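Local coordinates for ATP-dependent Clp protease adapter protein CLPS1, chloroplastic (Arabidopsis thaliana, PDB 7D34), which acts as a small chloroplast adapter that modulates the ClpC chaperone and probably selects substrates for the plastid Clp protease, here holding a peptide with an N-terminal phenylalanine, at residues A2-N11 / G47-Q56; Y19-P29 / H62-L71. All coordinates share one frame; numbering follows the deposited sequence.

Contact 1. Residues A2-N11 / G47-Q56; sequences APPYRVILHN and GLAVVIVCAQ. With PHE (phenylalanine), chain D.
Val51 and Ile52 both stand opposite Val7. The Val51 N to Val7 O (2.7 Å) and Val7 N to Ile52 O bonds, with helix-like backbone angles at Val51, identify a classic beta bulge in strand 48-54, which runs antiparallel to strand 5-10. The pairs Ile8–Val50 and Arg6–Val53 resume the register around it. Packing is tight where Val51 CG2 presses on Leu9 CB at 3.5 Å; Val7 CG2 lies alongside Ile52 CG2 at an ordinary 3.7 Å. Toward the N terminus the contact opens to solvent, though Pro4 CB still presses on Val53 CG1 at 3.5 Å, and a flat pairing lies nearby. The extended Gln56 chain runs along one face of the Tyr5 ring, pointing the same way, its CG 3.6 Å from the ring centroid, and the amide is stacked only 6° from the ring plane. With an alanine here in place of Tyr5, Gln56 would probably lose the surface it lies along and be free to turn into solvent. Beyond it, Ala2 CB reaches only Ala55 CB, at 4.0 Å. At the far end Asn11 N bonds to Gly47 O, and Asn11 OD1 accepts a hydrogen bond from the N of the bound phenylalanine at 2.7 Å; the side chain leads away from Gly47 because its CG is anti to the backbone N (chi1 -165°). Strand 5-10 is the middle of the sheet, flanked by 48-54 and 72-77. Val7 meets Ala59 and Leu66 of helix 56-68, and Leu9 and Val51 meet Ile39 of helix 33-46; from the other face Arg6 forms salt bridges with Glu76 and Asp78 and with Glu76 of the second subunit.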
loop_
_atom_site.group_PDB
_atom_site.type_symbol
_atom_site.label_atom_id
_atom_site.label_comp_id
_atom_site.label_asym_id
_atom_site.label_seq_id
_atom_site.Cartn_x
_atom_site.Cartn_y
_atom_site.Cartn_z
ATOM N N ALA A 2 -14.225 -3.331 -16.266
ATOM C CA ALA A 2 -14.847 -2.609 -15.166
ATOM C C ALA A 2 -13.900 -1.634 -14.471
ATOM O O ALA A 2 -12.676 -1.774 -14.545
ATOM C CB ALA A 2 -15.410 -3.605 -14.156
ATOM N N PRO A 3 -14.449 -0.641 -13.764
ATOM C CA PRO A 3 -13.597 0.338 -13.092
ATOM C C PRO A 3 -12.813 -0.327 -11.965
ATOM O O PRO A 3 -13.325 -1.241 -11.299
ATOM C CB PRO A 3 -14.593 1.381 -12.553
ATOM C CG PRO A 3 -15.941 1.058 -13.199
ATOM C CD PRO A 3 -15.886 -0.408 -13.523
ATOM N N PRO A 4 -11.587 0.124 -11.705
ATOM C CA PRO A 4 -10.785 -0.521 -10.656
ATOM C C PRO A 4 -11.108 -0.032 -9.256
ATOM O O PRO A 4 -11.364 1.150 -9.020
ATOM C CB PRO A 4 -9.345 -0.167 -11.048
ATOM C CG PRO A 4 -9.470 1.139 -11.773
ATOM C CD PRO A 4 -10.795 1.093 -12.489
ATOM N N TYR A 5 -11.087 -0.979 -8.327
ATOM C CA TYR A 5 -11.303 -0.735 -6.914
ATOM C C TYR A 5 -10.148 -1.356 -6.147
ATOM O O TYR A 5 -9.515 -2.312 -6.608
ATOM C CB TYR A 5 -12.622 -1.333 -6.418
ATOM C CG TYR A 5 -13.821 -0.412 -6.630
ATOM C CD1 TYR A 5 -14.468 0.190 -5.554
ATOM C CD2 TYR A 5 -14.300 -0.136 -7.910
ATOM C CE1 TYR A 5 -15.571 1.029 -5.747
ATOM C CE2 TYR A 5 -15.386 0.702 -8.105
ATOM C CZ TYR A 5 -16.019 1.280 -7.035
ATOM O OH TYR A 5 -17.090 2.113 -7.278
ATOM N N ARG A 6 -9.879 -0.803 -4.970
ATOM C CA ARG A 6 -8.776 -1.246 -4.129
ATOM C C ARG A 6 -9.304 -2.106 -2.988
ATOM O O ARG A 6 -10.297 -1.747 -2.343
ATOM C CB ARG A 6 -8.024 -0.036 -3.574
ATOM C CG ARG A 6 -6.815 0.415 -4.359
ATOM C CD ARG A 6 -6.832 1.914 -4.657
ATOM N NE ARG A 6 -6.401 2.754 -3.534
ATOM C CZ ARG A 6 -6.055 4.033 -3.656
ATOM N NH1 ARG A 6 -5.685 4.731 -2.606
ATOM N NH2 ARG A 6 -6.037 4.605 -4.846
ATOM N N VAL A 7 -8.678 -3.268 -2.787
ATOM C CA VAL A 7 -8.853 -4.072 -1.581
ATOM C C VAL A 7 -7.695 -3.733 -0.648
ATOM O O VAL A 7 -6.522 -3.930 -0.995
ATOM C CB VAL A 7 -8.908 -5.579 -1.892
ATOM C CG1 VAL A 7 -9.222 -6.388 -0.628
ATOM C CG2 VAL A 7 -9.953 -5.897 -2.974
ATOM N N ILE A 8 -8.032 -3.219 0.524
ATOM C CA ILE A 8 -7.066 -2.748 1.507
ATOM C C ILE A 8 -6.979 -3.719 2.674
ATOM O O ILE A 8 -7.989 -4.228 3.168
ATOM C CB ILE A 8 -7.442 -1.336 1.999
ATOM C CG1 ILE A 8 -7.562 -0.351 0.829
ATOM C CG2 ILE A 8 -6.410 -0.855 2.985
ATOM C CD1 ILE A 8 -6.272 -0.005 0.146
ATOM N N LEU A 9 -5.743 -3.957 3.122
ATOM C CA LEU A 9 -5.428 -4.729 4.318
ATOM C C LEU A 9 -4.929 -3.746 5.370
ATOM O O LEU A 9 -3.983 -2.989 5.121
ATOM C CB LEU A 9 -4.380 -5.806 4.017
ATOM C CG LEU A 9 -3.872 -6.536 5.266
ATOM C CD1 LEU A 9 -4.987 -7.308 5.975
ATOM C CD2 LEU A 9 -2.701 -7.435 4.944
ATOM N N HIS A 10 -5.599 -3.714 6.518
ATOM C CA HIS A 10 -5.194 -2.876 7.635
ATOM C C HIS A 10 -4.454 -3.688 8.696
ATOM O O HIS A 10 -4.764 -4.857 8.945
ATOM C CB HIS A 10 -6.422 -2.214 8.258
ATOM C CG HIS A 10 -7.179 -1.310 7.331
ATOM N ND1 HIS A 10 -7.027 0.059 7.346
ATOM C CD2 HIS A 10 -8.103 -1.577 6.377
ATOM C CE1 HIS A 10 -7.827 0.598 6.443
ATOM N NE2 HIS A 10 -8.484 -0.374 5.834
ATOM N N ASN A 11 -3.463 -3.052 9.322
ATOM C CA ASN A 11 -2.789 -3.666 10.456
ATOM C C ASN A 11 -3.759 -3.875 11.619
ATOM O O ASN A 11 -4.684 -3.084 11.837
ATOM C CB ASN A 11 -1.596 -2.819 10.880
ATOM C CG ASN A 11 -0.665 -3.570 11.797
ATOM O OD1 ASN A 11 -0.224 -4.672 11.494
ATOM N ND2 ASN A 11 -0.337 -2.963 12.914
ATOM N N GLY A 47 0.543 0.698 8.486
ATOM C CA GLY A 47 -0.823 0.679 8.955
ATOM C C GLY A 47 -1.830 0.133 7.959
ATOM O O GLY A 47 -2.929 -0.260 8.366
ATOM N N LEU A 48 -1.496 0.101 6.671
ATOM C CA LEU A 48 -2.403 -0.424 5.655
ATOM C C LEU A 48 -1.605 -0.755 4.406
ATOM O O LEU A 48 -0.502 -0.245 4.202
ATOM C CB LEU A 48 -3.527 0.563 5.310
ATOM C CG LEU A 48 -3.202 1.771 4.431
ATOM C CD1 LEU A 48 -4.507 2.385 3.949
ATOM C CD2 LEU A 48 -2.396 2.820 5.160
ATOM N N ALA A 49 -2.174 -1.622 3.573
ATOM C CA ALA A 49 -1.511 -1.994 2.333
ATOM C C ALA A 49 -2.532 -2.439 1.299
ATOM O O ALA A 49 -3.568 -3.015 1.633
ATOM C CB ALA A 49 -0.474 -3.106 2.553
ATOM N N VAL A 50 -2.217 -2.170 0.034
ATOM C CA VAL A 50 -3.079 -2.556 -1.078
ATOM C C VAL A 50 -2.858 -4.035 -1.357
ATOM O O VAL A 50 -1.741 -4.466 -1.666
ATOM C CB VAL A 50 -2.804 -1.710 -2.331
ATOM C CG1 VAL A 50 -3.570 -2.279 -3.550
ATOM C CG2 VAL A 50 -3.135 -0.243 -2.016
ATOM N N VAL A 51 -3.935 -4.810 -1.276
ATOM C CA VAL A 51 -3.857 -6.246 -1.507
ATOM C C VAL A 51 -3.942 -6.564 -2.998
ATOM O O VAL A 51 -3.136 -7.329 -3.544
ATOM C CB VAL A 51 -4.978 -6.960 -0.739
ATOM C CG1 VAL A 51 -4.959 -8.432 -1.096
ATOM C CG2 VAL A 51 -4.802 -6.744 0.721
ATOM N N ILE A 52 -4.929 -5.979 -3.672
ATOM C CA ILE A 52 -5.191 -6.221 -5.085
ATOM C C ILE A 52 -6.065 -5.089 -5.613
ATOM O O ILE A 52 -6.827 -4.470 -4.859
ATOM C CB ILE A 52 -5.864 -7.592 -5.301
ATOM C CG1 ILE A 52 -6.214 -7.821 -6.773
ATOM C CG2 ILE A 52 -7.084 -7.716 -4.404
ATOM C CD1 ILE A 52 -6.269 -9.304 -7.152
ATOM N N VAL A 53 -5.982 -4.832 -6.909
ATOM C CA VAL A 53 -6.866 -3.897 -7.586
ATOM C C VAL A 53 -7.703 -4.726 -8.552
ATOM O O VAL A 53 -7.159 -5.473 -9.374
ATOM C CB VAL A 53 -6.081 -2.787 -8.314
ATOM C CG1 VAL A 53 -7.065 -1.801 -8.963
ATOM C CG2 VAL A 53 -5.115 -2.061 -7.355
ATOM N N CYS A 54 -9.021 -4.597 -8.452
ATOM C CA CYS A 54 -9.944 -5.433 -9.202
ATOM C C CYS A 54 -11.267 -4.686 -9.300
ATOM O O CYS A 54 -11.451 -3.615 -8.711
ATOM C CB CYS A 54 -10.147 -6.810 -8.549
ATOM S SG CYS A 54 -10.364 -6.786 -6.772
ATOM N N ALA A 55 -12.190 -5.276 -10.052
ATOM C CA ALA A 55 -13.565 -4.811 -10.108
ATOM C C ALA A 55 -14.194 -4.698 -8.728
ATOM O O ALA A 55 -13.795 -5.378 -7.784
ATOM C CB ALA A 55 -14.372 -5.767 -10.975
ATOM N N GLN A 56 -15.233 -3.859 -8.650
ATOM C CA GLN A 56 -15.882 -3.541 -7.381
ATOM C C GLN A 56 -16.485 -4.786 -6.739
ATOM O O GLN A 56 -16.292 -5.039 -5.545
ATOM C CB GLN A 56 -16.953 -2.471 -7.616
ATOM C CG GLN A 56 -17.600 -1.919 -6.348
ATOM C CD GLN A 56 -18.679 -0.880 -6.667
ATOM O OE1 GLN A 56 -19.009 -0.631 -7.831
ATOM N NE2 GLN A 56 -19.230 -0.273 -5.629
HETATM N N PHE D . 0.836 -6.374 13.291
HETATM C CA PHE D . 0.717 -7.856 13.426
HETATM C C PHE D . 1.703 -8.391 14.468
HETATM O O PHE D . 2.763 -7.794 14.698
HETATM C CB PHE D . 0.950 -8.529 12.065
HETATM C CG PHE D . 0.093 -7.972 10.947
HETATM C CD1 PHE D . -1.293 -7.975 11.043
HETATM C CD2 PHE D . 0.674 -7.453 9.796
HETATM C CE1 PHE D . -2.086 -7.463 10.011
HETATM C CE2 PHE D . -0.110 -6.946 8.763
HETATM C CZ PHE D . -1.493 -6.954 8.871
#

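Contact 2. Residues Y19-P29 / H62-L71; sequences YVVQVLMKVIP and HCMQLRGNGL. With PHE (phenylalanine), chain D.
Asn69, just past the end of helix 56-68, is gripped by helix 17-27 at two different oxygens. Tyr19 OH donates to its backbone O at 2.6 Å, with that O lying at the ring edge near the ring plane, and Lys26 NZ donates to its side-chain OD1 at 2.7 Å. The two donors are seven residues apart, about two turns along one side of their helix. The Lys26 chain, CG anti to the backbone N and bent at chi3 (78°), crosses the Asn69 side chain obliquely and brings NZ to OD1. The amide is also fixed within its own segment: Asn69 ND2 bonds to Gln65 O at 2.8 Å from above the carbonyl plane, while Asn69 N reaches the same oxygen from the opposite face. The O, OD1 and ND2 of Asn69 therefore each have a partner. Val23 CG1 sits 3.6 Å from Asn69 CB and also touches Leu71 CD1, so it packs where the helix end passes into the following loop. Val27 CG2 packs against Leu66 CD2 at 3.4 Å, closer than usual for two methyls. At the other end the His62 ring is steadied by its ND1 to Gln65 OE1 bond (3.1 Å), with Ile28 CD1 against its CB and Pro29 CD close to its NE2 and CE1. The short helical segments run roughly antiparallel (142°), their axes 10.0 Å apart. The bonds Leu71 N to Leu66 O and Gly70 N to Arg67 O, with positive phi at Gly70, define a Schellman motif. Beside this helix end Val20 CG2 touches the bound phenylalanine CD1 at 3.5 Å, so the pairing borders the N-degron pocket of the ClpS fold.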
loop_
_atom_site.group_PDB
_atom_site.type_symbol
_atom_site.label_atom_id
_atom_site.label_comp_id
_atom_site.label_asym_id
_atom_site.label_seq_id
_atom_site.Cartn_x
_atom_site.Cartn_y
_atom_site.Cartn_z
ATOM N N TYR A 19 0.195 -16.052 9.907
ATOM C CA TYR A 19 -1.227 -16.246 9.619
ATOM C C TYR A 19 -1.726 -15.262 8.566
ATOM O O TYR A 19 -2.459 -15.648 7.647
ATOM C CB TYR A 19 -2.086 -16.095 10.882
ATOM C CG TYR A 19 -3.564 -16.344 10.636
ATOM C CD1 TYR A 19 -4.013 -17.609 10.308
ATOM C CD2 TYR A 19 -4.491 -15.304 10.693
ATOM C CE1 TYR A 19 -5.347 -17.834 10.074
ATOM C CE2 TYR A 19 -5.796 -15.510 10.456
ATOM C CZ TYR A 19 -6.241 -16.772 10.154
ATOM O OH TYR A 19 -7.583 -16.923 9.921
ATOM N N VAL A 20 -1.376 -13.976 8.713
ATOM C CA VAL A 20 -1.746 -12.971 7.715
ATOM C C VAL A 20 -1.338 -13.444 6.324
ATOM O O VAL A 20 -2.126 -13.384 5.369
ATOM C CB VAL A 20 -1.114 -11.605 8.052
ATOM C CG1 VAL A 20 -1.413 -10.607 6.958
ATOM C CG2 VAL A 20 -1.580 -11.030 9.386
ATOM N N VAL A 21 -0.100 -13.936 6.192
ATOM C CA VAL A 21 0.384 -14.410 4.896
ATOM C C VAL A 21 -0.446 -15.580 4.397
ATOM O O VAL A 21 -0.779 -15.655 3.206
ATOM C CB VAL A 21 1.867 -14.794 5.009
ATOM C CG1 VAL A 21 2.421 -15.357 3.729
ATOM C CG2 VAL A 21 2.634 -13.543 5.320
ATOM N N GLN A 22 -0.757 -16.538 5.276
ATOM C CA GLN A 22 -1.532 -17.702 4.843
ATOM C C GLN A 22 -2.921 -17.310 4.352
ATOM O O GLN A 22 -3.409 -17.851 3.352
ATOM C CB GLN A 22 -1.620 -18.734 5.963
ATOM C CG GLN A 22 -0.278 -19.311 6.336
ATOM C CD GLN A 22 -0.284 -20.114 7.623
ATOM O OE1 GLN A 22 -1.232 -20.072 8.395
ATOM N NE2 GLN A 22 0.782 -20.876 7.842
ATOM N N VAL A 23 -3.592 -16.408 5.069
ATOM C CA VAL A 23 -4.921 -15.966 4.646
ATOM C C VAL A 23 -4.849 -15.311 3.269
ATOM O O VAL A 23 -5.673 -15.582 2.382
ATOM C CB VAL A 23 -5.518 -15.001 5.682
ATOM C CG1 VAL A 23 -6.840 -14.433 5.174
ATOM C CG2 VAL A 23 -5.743 -15.685 7.013
ATOM N N LEU A 24 -3.882 -14.410 3.072
ATOM C CA LEU A 24 -3.775 -13.765 1.770
ATOM C C LEU A 24 -3.649 -14.806 0.669
ATOM O O LEU A 24 -4.295 -14.707 -0.379
ATOM C CB LEU A 24 -2.584 -12.819 1.715
ATOM C CG LEU A 24 -2.747 -11.542 2.549
ATOM C CD1 LEU A 24 -1.440 -10.781 2.753
ATOM C CD2 LEU A 24 -3.842 -10.660 1.923
ATOM N N MET A 25 -2.795 -15.806 0.885
ATOM C CA MET A 25 -2.628 -16.842 -0.123
ATOM C C MET A 25 -3.907 -17.632 -0.342
ATOM O O MET A 25 -4.214 -18.027 -1.470
ATOM C CB MET A 25 -1.528 -17.818 0.292
ATOM C CG MET A 25 -0.180 -17.247 0.595
ATOM S SD MET A 25 0.817 -17.251 -0.864
ATOM C CE MET A 25 1.067 -18.982 -1.115
ATOM N N LYS A 26 -4.670 -17.848 0.723
ATOM C CA LYS A 26 -5.881 -18.648 0.616
ATOM C C LYS A 26 -6.920 -17.989 -0.278
ATOM O O LYS A 26 -7.430 -18.614 -1.216
ATOM C CB LYS A 26 -6.478 -18.901 2.002
ATOM C CG LYS A 26 -7.714 -19.810 1.935
ATOM C CD LYS A 26 -8.089 -20.497 3.262
ATOM C CE LYS A 26 -8.798 -19.534 4.206
ATOM N NZ LYS A 26 -8.819 -20.069 5.616
ATOM N N VAL A 27 -7.252 -16.725 -0.001
ATOM C CA VAL A 27 -8.435 -16.115 -0.602
ATOM C C VAL A 27 -8.201 -15.279 -1.851
ATOM O O VAL A 27 -9.151 -15.091 -2.627
ATOM C CB VAL A 27 -9.207 -15.276 0.437
ATOM C CG1 VAL A 27 -9.633 -16.188 1.590
ATOM C CG2 VAL A 27 -8.406 -14.107 0.978
ATOM N N ILE A 28 -7.008 -14.731 -2.043
ATOM C CA ILE A 28 -6.753 -13.776 -3.121
ATOM C C ILE A 28 -6.260 -14.550 -4.335
ATOM O O ILE A 28 -5.204 -15.198 -4.258
ATOM C CB ILE A 28 -5.734 -12.708 -2.708
ATOM C CG1 ILE A 28 -6.223 -11.957 -1.472
ATOM C CG2 ILE A 28 -5.477 -11.726 -3.852
ATOM C CD1 ILE A 28 -7.540 -11.220 -1.694
ATOM N N PRO A 29 -6.977 -14.513 -5.461
ATOM C CA PRO A 29 -6.500 -15.197 -6.667
ATOM C C PRO A 29 -5.145 -14.674 -7.128
ATOM O O PRO A 29 -4.874 -13.470 -7.091
ATOM C CB PRO A 29 -7.595 -14.900 -7.698
ATOM C CG PRO A 29 -8.826 -14.508 -6.887
ATOM C CD PRO A 29 -8.278 -13.844 -5.669
ATOM N N HIS A 62 -13.398 -10.281 -1.900
ATOM C CA HIS A 62 -12.124 -10.520 -1.256
ATOM C C HIS A 62 -12.048 -9.836 0.101
ATOM O O HIS A 62 -11.516 -10.411 1.057
ATOM C CB HIS A 62 -11.029 -10.001 -2.174
ATOM C CG HIS A 62 -10.956 -10.730 -3.472
ATOM N ND1 HIS A 62 -11.498 -11.983 -3.642
ATOM C CD2 HIS A 62 -10.400 -10.393 -4.658
ATOM C CE1 HIS A 62 -11.271 -12.393 -4.877
ATOM N NE2 HIS A 62 -10.614 -11.442 -5.517
ATOM N N CYS A 63 -12.594 -8.617 0.217
ATOM C CA CYS A 63 -12.615 -7.948 1.518
ATOM C C CYS A 63 -13.375 -8.781 2.540
ATOM O O CYS A 63 -12.929 -8.934 3.682
ATOM C CB CYS A 63 -13.220 -6.538 1.392
ATOM S SG CYS A 63 -13.552 -5.619 2.961
ATOM N N MET A 64 -14.499 -9.370 2.124
ATOM C CA MET A 64 -15.309 -10.198 3.013
ATOM C C MET A 64 -14.578 -11.487 3.372
ATOM O O MET A 64 -14.612 -11.934 4.524
ATOM C CB MET A 64 -16.673 -10.441 2.364
ATOM C CG MET A 64 -17.416 -9.127 2.113
ATOM S SD MET A 64 -18.274 -8.466 3.547
ATOM C CE MET A 64 -16.916 -7.746 4.426
ATOM N N GLN A 65 -13.913 -12.100 2.394
ATOM C CA GLN A 65 -13.153 -13.313 2.653
ATOM C C GLN A 65 -12.049 -13.046 3.663
ATOM O O GLN A 65 -11.870 -13.821 4.608
ATOM C CB GLN A 65 -12.590 -13.836 1.332
ATOM C CG GLN A 65 -13.629 -14.575 0.483
ATOM C CD GLN A 65 -13.214 -14.654 -0.976
ATOM O OE1 GLN A 65 -12.250 -13.995 -1.395
ATOM N NE2 GLN A 65 -13.930 -15.472 -1.762
ATOM N N LEU A 66 -11.361 -11.907 3.530
ATOM C CA LEU A 66 -10.359 -11.502 4.514
ATOM C C LEU A 66 -10.976 -11.344 5.905
ATOM O O LEU A 66 -10.493 -11.922 6.891
ATOM C CB LEU A 66 -9.679 -10.199 4.068
ATOM C CG LEU A 66 -8.873 -10.251 2.762
ATOM C CD1 LEU A 66 -8.289 -8.882 2.466
ATOM C CD2 LEU A 66 -7.806 -11.327 2.820
ATOM N N ARG A 67 -12.023 -10.517 6.004
ATOM C CA ARG A 67 -12.687 -10.278 7.279
ATOM C C ARG A 67 -13.143 -11.573 7.924
ATOM O O ARG A 67 -13.015 -11.741 9.143
ATOM C CB ARG A 67 -13.881 -9.356 7.065
ATOM C CG ARG A 67 -13.545 -7.970 6.496
ATOM C CD ARG A 67 -14.736 -7.048 6.593
ATOM N NE ARG A 67 -14.402 -5.657 6.270
ATOM C CZ ARG A 67 -15.264 -4.792 5.737
ATOM N NH1 ARG A 67 -14.895 -3.545 5.486
ATOM N NH2 ARG A 67 -16.500 -5.182 5.442
ATOM N N GLY A 68 -13.682 -12.499 7.125
ATOM C CA GLY A 68 -14.166 -13.744 7.692
ATOM C C GLY A 68 -13.037 -14.608 8.217
ATOM O O GLY A 68 -13.239 -15.437 9.109
ATOM N N ASN A 69 -11.834 -14.419 7.694
ATOM C CA ASN A 69 -10.663 -15.120 8.196
ATOM C C ASN A 69 -9.937 -14.329 9.275
ATOM O O ASN A 69 -8.825 -14.701 9.644
ATOM C CB ASN A 69 -9.713 -15.438 7.038
ATOM C CG ASN A 69 -10.149 -16.653 6.230
ATOM O OD1 ASN A 69 -9.886 -17.787 6.606
ATOM N ND2 ASN A 69 -10.893 -16.412 5.159
ATOM N N GLY A 70 -10.521 -13.234 9.758
ATOM C CA GLY A 70 -10.025 -12.528 10.925
ATOM C C GLY A 70 -9.205 -11.279 10.674
ATOM O O GLY A 70 -8.703 -10.692 11.643
ATOM N N LEU A 71 -9.095 -10.821 9.432
ATOM C CA LEU A 71 -8.295 -9.645 9.115
ATOM C C LEU A 71 -9.172 -8.395 8.998
ATOM O O LEU A 71 -10.396 -8.474 8.900
ATOM C CB LEU A 71 -7.503 -9.833 7.814
ATOM C CG LEU A 71 -6.738 -11.157 7.705
ATOM C CD1 LEU A 71 -5.865 -11.172 6.453
ATOM C CD2 LEU A 71 -5.942 -11.474 8.950
HETATM N N PHE D . 0.836 -6.374 13.291
HETATM C CA PHE D . 0.717 -7.856 13.426
HETATM C C PHE D . 1.703 -8.391 14.468
HETATM O O PHE D . 2.763 -7.794 14.698
HETATM C CB PHE D . 0.950 -8.529 12.065
HETATM C CG PHE D . 0.093 -7.972 10.947
HETATM C CD1 PHE D . -1.293 -7.975 11.043
HETATM C CD2 PHE D . 0.674 -7.453 9.796
HETATM C CE1 PHE D . -2.086 -7.463 10.011
HETATM C CE2 PHE D . -0.110 -6.946 8.763
HETATM C CZ PHE D . -1.493 -6.954 8.871
#

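From the N terminus the chain lays down 2-11, the first half of contact 1, then turns through Asn15 into helix 17-27, the first half of contact 2. Helix 33-46 follows, and 47-56 returns to close the first loop of 35 residues, 25 of them helical. Helix 56-68 then brings 62-71 back to 19-29, closing a second loop that starts inside the first and ends beyond it, so the two cross. They interlock through the core: Val51 CG1 packs on Ile28 CG1 and Leu24 CD2, and Leu9 on Val20 and Leu71. Contact 1 joins sheet strands, contact 2 joins helices, and both touch the bound phenylalanine.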